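Local coordinates for protein putative leucoanthocyanidin reductase 1 (PDB 3I52) that probably reduces leucoanthocyanidins with NADPH, giving flavan-3-ols of the catechin type, in the flavonoid pathway of grapevine, at residues Arg114-Glu119 with Lys207-Val212. Numbering follows the deposited sequence.
Sequences RFLPSE and KTVDDV. With NAP (NADP nicotinamide-adenine-dinucleotide phosphate), chain B.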
loop_
_atom_site.group_PDB
_atom_site.type_symbol
_atom_site.label_atom_id
_atom_site.label_comp_id
_atom_site.label_asym_id
_atom_site.label_seq_id
_atom_site.Cartn_x
_atom_site.Cartn_y
_atom_site.Cartn_z
ATOM N N ARG A 114 7.052 -15.995 6.855
ATOM C CA ARG A 114 7.045 -14.800 6.007
ATOM C C ARG A 114 6.599 -13.586 6.785
ATOM O O ARG A 114 5.590 -13.645 7.510
ATOM C CB ARG A 114 6.137 -14.982 4.785
ATOM C CG ARG A 114 6.495 -14.071 3.603
ATOM C CD ARG A 114 7.763 -14.545 2.849
ATOM N NE ARG A 114 7.539 -15.821 2.172
ATOM C CZ ARG A 114 7.082 -15.963 0.924
ATOM N NH1 ARG A 114 6.810 -14.902 0.172
ATOM N NH2 ARG A 114 6.917 -17.182 0.406
ATOM N N PHE A 115 7.375 -12.508 6.638
ATOM C CA PHE A 115 7.021 -11.172 7.093
ATOM C C PHE A 115 6.785 -10.181 5.926
ATOM O O PHE A 115 7.646 -9.981 5.076
ATOM C CB PHE A 115 8.137 -10.605 7.976
ATOM C CG PHE A 115 7.853 -9.218 8.513
ATOM C CD1 PHE A 115 8.842 -8.258 8.530
ATOM C CD2 PHE A 115 6.597 -8.882 9.005
ATOM C CE1 PHE A 115 8.583 -6.950 9.015
ATOM C CE2 PHE A 115 6.325 -7.587 9.469
ATOM C CZ PHE A 115 7.311 -6.635 9.488
ATOM N N LEU A 116 5.613 -9.559 5.913
ATOM C CA LEU A 116 5.334 -8.442 5.021
ATOM C C LEU A 116 5.268 -7.191 5.869
ATOM O O LEU A 116 4.317 -7.005 6.609
ATOM C CB LEU A 116 4.009 -8.648 4.281
ATOM C CG LEU A 116 3.932 -9.650 3.114
ATOM C CD1 LEU A 116 4.177 -11.110 3.536
ATOM C CD2 LEU A 116 2.545 -9.524 2.412
ATOM N N PRO A 117 6.303 -6.347 5.808
ATOM C CA PRO A 117 6.266 -5.093 6.531
ATOM C C PRO A 117 5.332 -4.064 5.872
ATOM O O PRO A 117 4.916 -4.265 4.718
ATOM C CB PRO A 117 7.728 -4.619 6.479
ATOM C CG PRO A 117 8.291 -5.258 5.332
ATOM C CD PRO A 117 7.546 -6.498 5.035
ATOM N N SER A 118 5.030 -2.982 6.595
ATOM C CA SER A 118 4.146 -1.934 6.090
ATOM C C SER A 118 4.794 -1.106 4.996
ATOM O O SER A 118 5.439 -0.078 5.231
ATOM C CB SER A 118 3.633 -1.047 7.209
ATOM O OG SER A 118 2.652 -0.180 6.707
ATOM N N GLU A 119 4.588 -1.589 3.781
ATOM C CA GLU A 119 5.148 -1.035 2.588
ATOM C C GLU A 119 3.986 -0.426 1.761
ATOM O O GLU A 119 3.661 0.743 1.928
ATOM C CB GLU A 119 5.872 -2.145 1.801
ATOM C CG GLU A 119 7.207 -2.619 2.401
ATOM C CD GLU A 119 8.368 -1.766 1.970
ATOM O OE1 GLU A 119 8.270 -1.135 0.898
ATOM O OE2 GLU A 119 9.367 -1.700 2.707
ATOM N N LYS A 207 -2.247 -13.688 -1.777
ATOM C CA LYS A 207 -1.706 -14.762 -2.620
ATOM C C LYS A 207 -0.187 -14.922 -2.473
ATOM O O LYS A 207 0.326 -16.042 -2.603
ATOM C CB LYS A 207 -2.025 -14.529 -4.103
ATOM C CG LYS A 207 -3.465 -14.689 -4.486
ATOM C CD LYS A 207 -3.638 -14.551 -6.010
ATOM C CE LYS A 207 -5.079 -14.752 -6.420
ATOM N NZ LYS A 207 -5.720 -16.020 -5.886
ATOM N N THR A 208 0.526 -13.812 -2.231
ATOM C CA THR A 208 2.002 -13.820 -2.203
ATOM C C THR A 208 2.637 -14.406 -0.932
ATOM O O THR A 208 3.804 -14.767 -0.973
ATOM C CB THR A 208 2.626 -12.390 -2.337
ATOM O OG1 THR A 208 2.453 -11.660 -1.110
ATOM C CG2 THR A 208 2.034 -11.610 -3.504
ATOM N N VAL A 209 1.894 -14.505 0.174
ATOM C CA VAL A 209 2.532 -14.757 1.483
ATOM C C VAL A 209 3.213 -16.116 1.625
ATOM O O VAL A 209 4.094 -16.261 2.471
ATOM C CB VAL A 209 1.601 -14.574 2.715
ATOM C CG1 VAL A 209 1.109 -13.153 2.830
ATOM C CG2 VAL A 209 0.448 -15.588 2.718
ATOM N N ASP A 210 2.794 -17.087 0.816
ATOM C CA ASP A 210 3.352 -18.440 0.842
ATOM C C ASP A 210 3.622 -18.935 -0.578
ATOM O O ASP A 210 3.657 -20.140 -0.838
ATOM C CB ASP A 210 2.410 -19.401 1.617
ATOM C CG ASP A 210 0.983 -19.475 1.033
ATOM O OD1 ASP A 210 0.681 -18.857 -0.014
ATOM O OD2 ASP A 210 0.137 -20.189 1.621
ATOM N N ASP A 211 3.835 -17.994 -1.492
ATOM C CA ASP A 211 4.206 -18.301 -2.844
ATOM C C ASP A 211 5.729 -18.423 -2.855
ATOM O O ASP A 211 6.448 -17.501 -2.421
ATOM C CB ASP A 211 3.738 -17.196 -3.800
ATOM C CG ASP A 211 3.774 -17.609 -5.295
ATOM O OD1 ASP A 211 4.739 -18.254 -5.795
ATOM O OD2 ASP A 211 2.813 -17.285 -5.995
ATOM N N VAL A 212 6.219 -19.558 -3.355
ATOM C CA VAL A 212 7.661 -19.798 -3.437
ATOM C C VAL A 212 8.395 -18.715 -4.258
ATOM O O VAL A 212 9.514 -18.323 -3.932
ATOM C CB VAL A 212 7.986 -21.208 -3.978
ATOM C CG1 VAL A 212 7.514 -21.380 -5.467
ATOM C CG2 VAL A 212 9.501 -21.493 -3.799
HETATM P PA NAP B . -3.884 3.694 8.908
HETATM O O1A NAP B . -3.394 4.856 9.680
HETATM O O2A NAP B . -5.075 3.863 8.019
HETATM O O5B NAP B . -3.991 2.401 9.829
HETATM C C5B NAP B . -2.869 2.037 10.580
HETATM C C4B NAP B . -3.307 0.847 11.401
HETATM O O4B NAP B . -2.221 0.398 12.191
HETATM C C3B NAP B . -4.436 1.232 12.352
HETATM O O3B NAP B . -5.427 0.235 12.348
HETATM C C2B NAP B . -3.736 1.310 13.686
HETATM O O2B NAP B . -4.633 0.990 14.704
HETATM C C1B NAP B . -2.587 0.310 13.553
HETATM N N9A NAP B . -1.390 0.560 14.380
HETATM C C8A NAP B . -0.585 1.670 14.366
HETATM N N7A NAP B . 0.332 1.571 15.374
HETATM C C5A NAP B . 0.163 0.362 15.965
HETATM C C6A NAP B . 0.930 -0.341 16.892
HETATM N N6A NAP B . 2.077 0.179 17.352
HETATM N N1A NAP B . 0.400 -1.501 17.430
HETATM C C2A NAP B . -0.583 -2.178 16.739
HETATM N N3A NAP B . -1.271 -1.537 15.715
HETATM C C4A NAP B . -0.938 -0.265 15.376
HETATM O O3 NAP B . -2.623 3.307 7.963
HETATM P PN NAP B . -2.636 3.204 6.365
HETATM O O1N NAP B . -2.843 4.568 5.794
HETATM O O2N NAP B . -3.601 2.143 5.999
HETATM O O5D NAP B . -1.091 2.805 6.023
HETATM C C5D NAP B . -0.632 1.479 5.788
HETATM C C4D NAP B . 0.561 1.476 4.824
HETATM O O4D NAP B . 0.027 1.705 3.529
HETATM C C3D NAP B . 1.571 2.585 5.101
HETATM O O3D NAP B . 2.896 2.142 5.103
HETATM C C2D NAP B . 1.369 3.574 3.976
HETATM O O2D NAP B . 2.579 4.243 3.616
HETATM C C1D NAP B . 0.691 2.764 2.867
HETATM N N1N NAP B . -0.349 3.450 2.058
HETATM C C2N NAP B . -0.293 3.469 0.675
HETATM C C3N NAP B . -1.348 4.013 -0.088
HETATM C C7N NAP B . -1.314 4.002 -1.598
HETATM O O7N NAP B . -2.320 4.636 -2.338
HETATM N N7N NAP B . -0.326 3.386 -2.247
HETATM C C4N NAP B . -2.389 4.694 0.574
HETATM C C5N NAP B . -2.530 4.544 1.959
HETATM C C6N NAP B . -1.434 4.052 2.697
HETATM P P2B NAP B . -5.094 2.094 15.798
HETATM O O1X NAP B . -6.183 2.819 15.042
HETATM O O2X NAP B . -5.559 1.356 17.020
HETATM O O3X NAP B . -3.953 3.010 16.208
#
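Arg114 reaches over the turn from Thr208 to Asp211 and makes the polar half of the contact. Its NH2 donates to Asp211 O at 2.9 Å, with a nearly straight N-H...O angle of 164°. The oxygen lies close to the guanidinium plane, while the nitrogen stands above the carbonyl plane of Asp211. Val209 O sits over the centre of one guanidinium face, 3.3 Å above the plane. Bends at chi2 (75°) and chi3 (67°) fold the arginine chain around this oxygen. NH1 hydrogen-bonds to OG1 of Thr155 and of Thr214. Within the type I beta turn, Asp211 N hydrogen-bonds to Thr208 O. With an alanine here instead of Arg114, Asp211 O would probably lose this donor and a gap would open over the turn.

The apolar half is small. Leu116 CD1 meets Val209 CG1 at 3.8 Å, the two side chains crossing at about a right angle. Leu116 CD2 lies 3.9 Å from the same Val209 CG1.

Beyond the strand, Ser118 OG accepts a 2.8 Å hydrogen bond from NADP O3D. The contact thus packs a turn at the end region of helix 198-208 against strand 114-116 of a Rossmann-type parallel sheet. The C-terminal end of this strand leads to Ser118 in the cofactor site.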